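Local coordinates for protein pseudoperoxidase (Leishmania major, PDB 5VIA) that binds a b-type heme whose iron has two axial protein ligands, and is a pseudoperoxidase of the heme peroxidase family, at residues Y14-V19 / A106-W111; G162-H165 / G170-S173; R186-L191 / V257-D262. All coordinates share one frame; numbering follows the deposited sequence.

Interaction 1: residues Y14-V19 / A106-W111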
loop_
_atom_site.group_PDB
_atom_site.type_symbol
_atom_site.label_atom_id
_atom_site.label_comp_id
_atom_site.label_asym_id
_atom_site.label_seq_id
_atom_site.Cartn_x
_atom_site.Cartn_y
_atom_site.Cartn_z
ATOM N N TYR A 14 -25.893 0.012 -2.775
ATOM C CA TYR A 14 -25.423 1.350 -2.437
ATOM C C TYR A 14 -24.662 2.012 -3.575
ATOM O O TYR A 14 -24.200 1.346 -4.505
ATOM C CB TYR A 14 -24.506 1.285 -1.217
ATOM C CG TYR A 14 -25.066 0.456 -0.096
ATOM C CD1 TYR A 14 -26.184 0.879 0.605
ATOM C CD2 TYR A 14 -24.482 -0.752 0.260
ATOM C CE1 TYR A 14 -26.711 0.127 1.630
ATOM C CE2 TYR A 14 -24.997 -1.509 1.283
ATOM C CZ TYR A 14 -26.114 -1.067 1.969
ATOM O OH TYR A 14 -26.644 -1.816 3.001
ATOM N N ALA A 15 -24.527 3.331 -3.482
ATOM C CA ALA A 15 -23.653 4.080 -4.374
ATOM C C ALA A 15 -22.231 4.020 -3.834
ATOM O O ALA A 15 -22.010 4.239 -2.640
ATOM C CB ALA A 15 -24.115 5.515 -4.477
ATOM N N ARG A 16 -21.273 3.731 -4.711
ATOM C CA ARG A 16 -19.876 3.594 -4.311
ATOM C C ARG A 16 -19.288 4.884 -3.732
ATOM O O ARG A 16 -18.352 4.832 -2.931
ATOM C CB ARG A 16 -19.031 3.098 -5.492
ATOM C CG ARG A 16 -19.044 4.032 -6.694
ATOM C CD ARG A 16 -18.383 3.409 -7.920
ATOM N NE ARG A 16 -18.622 4.232 -9.110
ATOM C CZ ARG A 16 -18.328 3.862 -10.353
ATOM N NH1 ARG A 16 -17.784 2.673 -10.583
ATOM N NH2 ARG A 16 -18.587 4.680 -11.364
ATOM N N GLU A 17 -19.838 6.033 -4.126
ATOM C CA GLU A 17 -19.343 7.320 -3.640
ATOM C C GLU A 17 -19.787 7.595 -2.209
ATOM O O GLU A 17 -19.120 8.336 -1.480
ATOM C CB GLU A 17 -19.803 8.472 -4.539
ATOM C CG GLU A 17 -19.946 8.117 -6.001
ATOM C CD GLU A 17 -21.301 7.519 -6.309
ATOM O OE1 GLU A 17 -22.307 7.983 -5.723
ATOM O OE2 GLU A 17 -21.355 6.580 -7.130
ATOM N N ASP A 18 -20.920 7.013 -1.814
ATOM C CA ASP A 18 -21.410 7.139 -0.442
ATOM C C ASP A 18 -20.458 6.440 0.521
ATOM O O ASP A 18 -20.142 6.973 1.586
ATOM C CB ASP A 18 -22.815 6.544 -0.302
ATOM C CG ASP A 18 -23.888 7.426 -0.909
ATOM O OD1 ASP A 18 -23.587 8.598 -1.214
ATOM O OD2 ASP A 18 -25.036 6.950 -1.067
ATOM N N VAL A 19 -20.000 5.248 0.139
ATOM C CA VAL A 19 -19.072 4.492 0.970
ATOM C C VAL A 19 -17.754 5.258 1.062
ATOM O O VAL A 19 -17.203 5.442 2.154
ATOM C CB VAL A 19 -18.818 3.070 0.417
ATOM C CG1 VAL A 19 -17.958 2.269 1.393
ATOM C CG2 VAL A 19 -20.141 2.359 0.172
ATOM N N ALA A 106 -10.080 7.592 -11.846
ATOM C CA ALA A 106 -10.212 6.435 -12.729
ATOM C C ALA A 106 -10.409 5.144 -11.941
ATOM O O ALA A 106 -11.167 4.266 -12.358
ATOM C CB ALA A 106 -8.998 6.316 -13.630
ATOM N N ILE A 107 -9.720 5.012 -10.808
ATOM C CA ILE A 107 -9.891 3.830 -9.966
ATOM C C ILE A 107 -11.348 3.733 -9.519
ATOM O O ILE A 107 -11.950 2.660 -9.557
ATOM C CB ILE A 107 -9.011 3.872 -8.698
ATOM C CG1 ILE A 107 -7.530 4.053 -9.045
ATOM C CG2 ILE A 107 -9.192 2.603 -7.897
ATOM C CD1 ILE A 107 -6.633 4.312 -7.807
ATOM N N LEU A 108 -11.910 4.859 -9.090
ATOM C CA LEU A 108 -13.294 4.863 -8.621
ATOM C C LEU A 108 -14.282 4.656 -9.769
ATOM O O LEU A 108 -15.213 3.855 -9.653
ATOM C CB LEU A 108 -13.616 6.148 -7.858
ATOM C CG LEU A 108 -15.011 6.162 -7.233
ATOM C CD1 LEU A 108 -15.211 4.924 -6.369
ATOM C CD2 LEU A 108 -15.231 7.429 -6.421
ATOM N N ASP A 109 -14.066 5.359 -10.877
ATOM C CA ASP A 109 -14.951 5.253 -12.041
ATOM C C ASP A 109 -15.020 3.836 -12.619
ATOM O O ASP A 109 -16.068 3.413 -13.110
ATOM C CB ASP A 109 -14.530 6.245 -13.129
ATOM C CG ASP A 109 -15.424 6.182 -14.353
ATOM O OD1 ASP A 109 -16.581 6.652 -14.278
ATOM O OD2 ASP A 109 -14.964 5.664 -15.393
ATOM N N GLN A 110 -13.913 3.105 -12.543
ATOM C CA GLN A 110 -13.834 1.755 -13.091
ATOM C C GLN A 110 -14.005 0.676 -12.030
ATOM O O GLN A 110 -13.893 -0.514 -12.331
ATOM C CB GLN A 110 -12.489 1.543 -13.790
ATOM C CG GLN A 110 -12.337 2.252 -15.126
ATOM C CD GLN A 110 -10.936 2.091 -15.699
ATOM O OE1 GLN A 110 -10.134 1.284 -15.210
ATOM N NE2 GLN A 110 -10.631 2.866 -16.733
ATOM N N TRP A 111 -14.254 1.094 -10.788
ATOM C CA TRP A 111 -14.415 0.156 -9.674
ATOM C C TRP A 111 -15.497 -0.877 -9.974
ATOM O O TRP A 111 -16.586 -0.541 -10.457
ATOM C CB TRP A 111 -14.761 0.908 -8.382
ATOM C CG TRP A 111 -14.795 0.018 -7.170
ATOM C CD1 TRP A 111 -13.721 -0.480 -6.485
ATOM C CD2 TRP A 111 -15.962 -0.479 -6.505
ATOM N NE1 TRP A 111 -14.152 -1.253 -5.429
ATOM C CE2 TRP A 111 -15.523 -1.269 -5.422
ATOM C CE3 TRP A 111 -17.336 -0.334 -6.722
ATOM C CZ2 TRP A 111 -16.413 -1.909 -4.557
ATOM C CZ3 TRP A 111 -18.215 -0.965 -5.860
ATOM C CH2 TRP A 111 -17.751 -1.747 -4.793
#
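R16 reaches across to the end of helix 105-109 and makes two weak hydrogen bonds there, both to the carbonyl oxygen of D109. NH1 lies 3.1 Å from D109 O and NH2 lies 3.3 Å from it. Both bonds are bent, the NH1 one to 129° at the hydrogen. The carbonyl oxygen of L108 sits over one face of the guanidinium, 3.0 Å from R16 NH1, and is not hydrogen-bonded to it. The W111 carbonyl oxygen lies near the guanidinium plane, at its edge. The positive group thus meets carbonyl oxygens at the C-terminal end of a helix, where the helix dipole would probably favour it.

The joint links the first turn of helix 16-29 to the end of helix 105-109, on the surface of the helical peroxidase fold and away from the heme.

Apolar contacts line the arginine stem. This stem is stretched out (chi2 -171°), which carries the guanidinium to the carbonyls. R16 CD meets L108 CD1 at 3.8 Å. R16 CB lies 4.0 Å from W111 CE3. The W111 indole NE1 bonds to S90.

R16 NH2 stays 4.1 Å from D109 OD1, too far for a salt bridge. Y288 makes a cation-pi contact with R16.

Interaction 2: residues G162-H165 / G170-S173. With HEM (protoporphyrin IX containing Fe), chain B.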
loop_
_atom_site.group_PDB
_atom_site.type_symbol
_atom_site.label_atom_id
_atom_site.label_comp_id
_atom_site.label_asym_id
_atom_site.label_seq_id
_atom_site.Cartn_x
_atom_site.Cartn_y
_atom_site.Cartn_z
ATOM N N GLY A 162 1.920 8.259 4.641
ATOM C CA GLY A 162 1.986 7.367 5.786
ATOM C C GLY A 162 3.262 7.492 6.590
ATOM O O GLY A 162 4.079 8.374 6.341
ATOM N N GLU A 163 3.436 6.608 7.568
ATOM C CA GLU A 163 4.641 6.621 8.381
ATOM C C GLU A 163 4.927 5.251 8.980
ATOM O O GLU A 163 4.156 4.303 8.804
ATOM C CB GLU A 163 4.517 7.662 9.497
ATOM C CG GLU A 163 3.235 7.567 10.279
ATOM C CD GLU A 163 3.053 8.730 11.230
ATOM O OE1 GLU A 163 3.818 8.852 12.204
ATOM O OE2 GLU A 163 2.147 9.548 11.000
ATOM N N PHE A 164 6.029 5.172 9.718
ATOM C CA PHE A 164 6.460 3.939 10.365
ATOM C C PHE A 164 5.839 3.774 11.746
ATOM O O PHE A 164 5.618 4.760 12.456
ATOM C CB PHE A 164 7.992 3.928 10.451
ATOM C CG PHE A 164 8.658 3.623 9.138
ATOM C CD1 PHE A 164 8.541 4.496 8.057
ATOM C CD2 PHE A 164 9.378 2.447 8.970
ATOM C CE1 PHE A 164 9.142 4.205 6.834
ATOM C CE2 PHE A 164 9.976 2.148 7.741
ATOM C CZ PHE A 164 9.859 3.036 6.680
ATOM N N HIS A 165 5.555 2.531 12.134
ATOM C CA HIS A 165 4.973 2.263 13.453
ATOM C C HIS A 165 5.790 1.236 14.248
ATOM O O HIS A 165 6.401 0.321 13.674
ATOM C CB HIS A 165 3.522 1.786 13.310
ATOM C CG HIS A 165 2.656 2.730 12.539
ATOM N ND1 HIS A 165 2.720 2.848 11.167
ATOM C CD2 HIS A 165 1.728 3.632 12.949
ATOM C CE1 HIS A 165 1.857 3.759 10.760
ATOM N NE2 HIS A 165 1.245 4.256 11.826
ATOM N N GLY A 170 8.953 -1.539 13.842
ATOM C CA GLY A 170 9.733 -1.530 15.064
ATOM C C GLY A 170 10.269 -0.157 15.427
ATOM O O GLY A 170 11.038 -0.022 16.387
ATOM N N LEU A 171 9.884 0.855 14.650
ATOM C CA LEU A 171 10.301 2.230 14.934
ATOM C C LEU A 171 9.178 3.218 14.614
ATOM O O LEU A 171 8.260 2.911 13.854
ATOM C CB LEU A 171 11.566 2.588 14.148
ATOM C CG LEU A 171 11.334 2.473 12.636
ATOM C CD1 LEU A 171 11.584 3.781 11.923
ATOM C CD2 LEU A 171 12.190 1.387 12.021
ATOM N N GLU A 172 9.283 4.405 15.203
ATOM C CA GLU A 172 8.260 5.441 15.172
ATOM C C GLU A 172 8.951 6.722 14.677
ATOM O O GLU A 172 10.185 6.777 14.647
ATOM C CB GLU A 172 7.782 5.616 16.622
ATOM C CG GLU A 172 6.867 6.771 16.969
ATOM C CD GLU A 172 6.090 6.471 18.232
ATOM O OE1 GLU A 172 6.255 7.186 19.244
ATOM O OE2 GLU A 172 5.316 5.489 18.203
ATOM N N SER A 173 8.178 7.743 14.302
ATOM C CA SER A 173 8.738 9.059 13.948
ATOM C C SER A 173 9.666 8.998 12.742
ATOM O O SER A 173 10.743 9.597 12.731
ATOM C CB SER A 173 9.482 9.694 15.126
ATOM O OG SER A 173 8.640 9.817 16.253
HETATM C CHA HEM B . 4.309 1.464 4.797
HETATM C CHB HEM B . 7.825 -1.377 2.974
HETATM C CHC HEM B . 4.878 -2.351 -0.760
HETATM C CHD HEM B . 1.707 1.052 0.703
HETATM C C1A HEM B . 5.455 0.722 4.647
HETATM C C2A HEM B . 6.463 0.561 5.671
HETATM C C3A HEM B . 7.426 -0.218 5.188
HETATM C C4A HEM B . 7.073 -0.583 3.818
HETATM C CMA HEM B . 8.700 -0.656 5.933
HETATM C CAA HEM B . 6.388 1.154 7.095
HETATM C CBA HEM B . 5.378 0.242 7.818
HETATM C CGA HEM B . 5.136 0.648 9.255
HETATM O O1A HEM B . 6.103 0.622 10.055
HETATM O O2A HEM B . 3.965 0.962 9.608
HETATM C C1B HEM B . 7.344 -1.927 1.802
HETATM C C2B HEM B . 8.030 -2.842 0.921
HETATM C C3B HEM B . 7.223 -3.142 -0.107
HETATM C C4B HEM B . 5.989 -2.377 0.064
HETATM C CMB HEM B . 9.440 -3.401 1.168
HETATM C CAB HEM B . 7.620 -4.103 -1.256
HETATM C CBB HEM B . 6.713 -4.803 -1.946
HETATM C C1C HEM B . 3.772 -1.521 -0.708
HETATM C C2C HEM B . 2.677 -1.455 -1.685
HETATM C C3C HEM B . 1.799 -0.505 -1.262
HETATM C C4C HEM B . 2.317 0.049 -0.020
HETATM C CMC HEM B . 2.591 -2.357 -2.949
HETATM C CAC HEM B . 0.456 0.006 -1.832
HETATM C CBC HEM B . -0.168 -0.565 -2.871
HETATM C C1D HEM B . 2.113 1.502 1.936
HETATM C C2D HEM B . 1.457 2.541 2.702
HETATM C C3D HEM B . 2.272 2.674 3.982
HETATM C C4D HEM B . 3.337 1.699 3.857
HETATM C CMD HEM B . 0.199 3.346 2.311
HETATM C CAD HEM B . 1.992 3.631 5.171
HETATM C CBD HEM B . 1.033 2.856 6.084
HETATM C CGD HEM B . 0.687 3.642 7.326
HETATM O O1D HEM B . 0.072 3.052 8.263
HETATM O O2D HEM B . 1.034 4.849 7.374
HETATM N NA HEM B . 5.860 0.015 3.519
HETATM N NB HEM B . 6.111 -1.655 1.249
HETATM N NC HEM B . 3.515 -0.581 0.295
HETATM N ND HEM B . 3.223 1.039 2.638
HETATM FE FE HEM B . 4.680 -0.342 1.971
HETATM O O HOH W 1 6.076 7.418 12.568
#
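F164 and L171 run alongside each other in the same direction. F164 CB meets L171 CD1 at 3.9 Å. F164 CG is anti to the carbonyl carbon (chi1 -76°), and this sets the ring against the heme edge. The propionate carbon CAA of the heme lies over the centre of one F164 ring face, 3.6 Å above the plane. CE2 of the same ring touches the heme methyl CMA. L171 CG stands between its backbone N and carbonyl carbon (chi1 60°), and CD1 then comes obliquely to the F164 ring.

The CB of H165 points away from 170-173, and its ring lies by the heme propionates. Its ND1 gives a hydrogen bond of 2.7 Å to heme O2A, which lies near the ring plane at the edge. The H165 backbone N bonds to O1A of the same propionate at 2.9 Å and 167°. Ring and backbone of one residue therefore grip both oxygens of this carboxylate, which should limit its rotation. The E163 backbone N bonds to O2D of the other propionate at 3.0 Å. G162 packs its CA against that oxygen.

One direct hydrogen bond joins the segments. G170 N gives it to H165 O at 3.2 Å. A water adds a bridge. It lies 2.7 Å from both E163 OE1 and F164 O, and takes a weak bond from S173 N.

E163 also forms a salt bridge with R180, and S169 and T36 add hydrogen bonds to the heme. Both segments belong to the loop that follows helix 149-155, carries the axial iron ligand H159, and leads on to helix 186-194.

Interaction 3: residues R186-L191 / V257-D262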
loop_
_atom_site.group_PDB
_atom_site.type_symbol
_atom_site.label_atom_id
_atom_site.label_comp_id
_atom_site.label_asym_id
_atom_site.label_seq_id
_atom_site.Cartn_x
_atom_site.Cartn_y
_atom_site.Cartn_z
ATOM N N ARG A 186 6.397 12.313 -5.617
ATOM C CA ARG A 186 7.550 12.834 -4.891
ATOM C C ARG A 186 8.473 11.696 -4.448
ATOM O O ARG A 186 9.678 11.875 -4.340
ATOM C CB ARG A 186 7.097 13.669 -3.685
ATOM C CG ARG A 186 8.191 14.586 -3.153
ATOM C CD ARG A 186 7.669 15.608 -2.131
ATOM N NE ARG A 186 8.785 16.115 -1.331
ATOM C CZ ARG A 186 9.283 15.472 -0.278
ATOM N NH1 ARG A 186 8.755 14.317 0.104
ATOM N NH2 ARG A 186 10.308 15.977 0.383
ATOM N N TYR A 187 7.887 10.529 -4.202
ATOM C CA TYR A 187 8.628 9.317 -3.862
ATOM C C TYR A 187 9.827 9.092 -4.796
ATOM O O TYR A 187 10.962 8.896 -4.342
ATOM C CB TYR A 187 7.668 8.116 -3.911
ATOM C CG TYR A 187 8.327 6.757 -3.853
ATOM C CD1 TYR A 187 8.755 6.209 -2.644
ATOM C CD2 TYR A 187 8.502 6.005 -5.007
ATOM C CE1 TYR A 187 9.360 4.944 -2.595
ATOM C CE2 TYR A 187 9.101 4.747 -4.969
ATOM C CZ TYR A 187 9.527 4.224 -3.764
ATOM O OH TYR A 187 10.123 2.979 -3.742
ATOM N N TYR A 188 9.573 9.142 -6.102
ATOM C CA TYR A 188 10.624 8.929 -7.094
ATOM C C TYR A 188 11.688 10.012 -7.043
ATOM O O TYR A 188 12.887 9.732 -7.172
ATOM C CB TYR A 188 10.001 8.868 -8.493
ATOM C CG TYR A 188 8.825 7.933 -8.514
ATOM C CD1 TYR A 188 9.017 6.565 -8.427
ATOM C CD2 TYR A 188 7.526 8.420 -8.578
ATOM C CE1 TYR A 188 7.948 5.699 -8.415
ATOM C CE2 TYR A 188 6.445 7.559 -8.577
ATOM C CZ TYR A 188 6.664 6.201 -8.489
ATOM O OH TYR A 188 5.604 5.334 -8.468
ATOM N N GLN A 189 11.245 11.254 -6.876
ATOM C CA GLN A 189 12.159 12.383 -6.828
ATOM C C GLN A 189 13.035 12.252 -5.590
ATOM O O GLN A 189 14.232 12.536 -5.630
ATOM C CB GLN A 189 11.370 13.700 -6.803
ATOM C CG GLN A 189 10.460 13.895 -8.025
ATOM C CD GLN A 189 9.499 15.061 -7.880
ATOM O OE1 GLN A 189 9.336 15.621 -6.794
ATOM N NE2 GLN A 189 8.854 15.432 -8.977
ATOM N N PHE A 190 12.428 11.803 -4.493
ATOM C CA PHE A 190 13.133 11.666 -3.220
ATOM C C PHE A 190 14.224 10.596 -3.294
ATOM O O PHE A 190 15.370 10.845 -2.896
ATOM C CB PHE A 190 12.149 11.345 -2.093
ATOM C CG PHE A 190 12.774 11.347 -0.727
ATOM C CD1 PHE A 190 12.834 12.518 0.023
ATOM C CD2 PHE A 190 13.315 10.182 -0.197
ATOM C CE1 PHE A 190 13.409 12.519 1.273
ATOM C CE2 PHE A 190 13.897 10.181 1.051
ATOM C CZ PHE A 190 13.939 11.344 1.787
ATOM N N LEU A 191 13.864 9.414 -3.802
ATOM C CA LEU A 191 14.821 8.315 -3.951
ATOM C C LEU A 191 16.037 8.730 -4.775
ATOM O O LEU A 191 17.179 8.527 -4.352
ATOM C CB LEU A 191 14.165 7.081 -4.587
ATOM C CG LEU A 191 13.150 6.296 -3.751
ATOM C CD1 LEU A 191 12.853 4.956 -4.402
ATOM C CD2 LEU A 191 13.616 6.085 -2.334
ATOM N N VAL A 257 12.988 7.353 -12.848
ATOM C CA VAL A 257 13.399 8.618 -13.447
ATOM C C VAL A 257 12.248 9.267 -14.229
ATOM O O VAL A 257 12.001 10.475 -14.120
ATOM C CB VAL A 257 14.614 8.415 -14.381
ATOM C CG1 VAL A 257 14.730 9.550 -15.391
ATOM C CG2 VAL A 257 15.889 8.295 -13.565
ATOM N N ARG A 258 11.552 8.452 -15.012
ATOM C CA ARG A 258 10.428 8.914 -15.815
ATOM C C ARG A 258 9.259 9.450 -14.975
ATOM O O ARG A 258 8.677 10.481 -15.320
ATOM C CB ARG A 258 9.958 7.768 -16.707
ATOM C CG ARG A 258 8.805 8.076 -17.615
ATOM C CD ARG A 258 8.850 7.149 -18.827
ATOM N NE ARG A 258 9.719 7.697 -19.862
ATOM C CZ ARG A 258 9.290 8.448 -20.872
ATOM N NH1 ARG A 258 7.996 8.728 -20.994
ATOM N NH2 ARG A 258 10.156 8.915 -21.761
ATOM N N TYR A 259 8.928 8.753 -13.887
ATOM C CA TYR A 259 7.811 9.131 -13.021
ATOM C C TYR A 259 8.164 10.371 -12.213
ATOM O O TYR A 259 7.290 11.150 -11.844
ATOM C CB TYR A 259 7.432 7.981 -12.076
ATOM C CG TYR A 259 6.759 6.779 -12.746
ATOM C CD1 TYR A 259 6.201 6.878 -14.016
ATOM C CD2 TYR A 259 6.677 5.556 -12.093
ATOM C CE1 TYR A 259 5.576 5.781 -14.616
ATOM C CE2 TYR A 259 6.052 4.451 -12.684
ATOM C CZ TYR A 259 5.509 4.575 -13.943
ATOM O OH TYR A 259 4.894 3.481 -14.533
ATOM N N ALA A 260 9.452 10.547 -11.941
ATOM C CA ALA A 260 9.926 11.712 -11.196
ATOM C C ALA A 260 9.717 12.989 -12.001
ATOM O O ALA A 260 9.517 14.074 -11.434
ATOM C CB ALA A 260 11.402 11.550 -10.842
ATOM N N ALA A 261 9.774 12.852 -13.325
ATOM C CA ALA A 261 9.675 13.990 -14.227
ATOM C C ALA A 261 8.286 14.145 -14.845
ATOM O O ALA A 261 7.928 15.242 -15.290
ATOM C CB ALA A 261 10.716 13.869 -15.332
ATOM N N ASP A 262 7.526 13.048 -14.892
ATOM C CA ASP A 262 6.272 12.992 -15.649
ATOM C C ASP A 262 5.123 12.523 -14.757
ATOM O O ASP A 262 4.762 11.339 -14.752
ATOM C CB ASP A 262 6.424 12.064 -16.871
ATOM C CG ASP A 262 5.287 12.211 -17.872
ATOM O OD1 ASP A 262 4.201 12.696 -17.482
ATOM O OD2 ASP A 262 5.473 11.838 -19.053
#
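Y188 and Y259 meet in a T-shaped (edge-to-face) stack between helix 186-194 and helix 250-261 of the peroxidase fold. The edge of Y259 turns to the face of Y188, with centroids 5.3 Å apart and planes at 63°. Y259 CB also sits over that face in a CH-pi contact, 3.7 Å from the centroid of the Y188 ring. Y188 CG is anti to its carbonyl carbon, which brings this face against Y259 CB. Y259 CD2 reaches the far end of the ring and lies 3.7 Å from Y188 CZ.

Beside the rings the backbones come close. The CA atoms of Q189 and A260 are 5.0 Å apart. The small A260 permits this: its CB packs on Y188 CB at 3.8 Å and also on Q189 CG. The axes of the two short segments pass 7.7 Å apart, at a crossing angle of -121°.

Other residues hold the tyrosines from further out. The Y188 hydroxyl is hydrogen-bonded to the carbonyl oxygen of V153 and the Y259 hydroxyl to that of A150, which ties both rings to helix 149-155. W266 of helix 263-279 meets both rings, edge-to-face with Y259. The opposite face of Y188 is covered by Y187 CD2.

At the exposed side, Q189 extends beyond CG and gives a nearly straight hydrogen bond, 174° at the hydrogen, from NE2 to A260 O over 2.9 Å, in the plane of the carbonyl.

Overall arrangement
The three contacts follow one another along the chain, in the order 1, 2, 3. None touches another. Interactions 1 and 2 have centres about 31 Å apart and lie on opposite sides of the chain's centre. Interaction 3 is about 28 Å from interaction 1 and about 23 Å from interaction 2, centre to centre. Helix 263-279 lies beside both 1 and 3. The loop of interaction 2 runs on to helix 186-194 of interaction 3. Only interaction 2 touches the heme. In interaction 3, Y188 stands about 8 Å, side chain to side chain, from the axial ligand H159. Interactions 2 and 3 thus belong to the heme side of the fold, while interaction 1 joins helices at the surface, far from it.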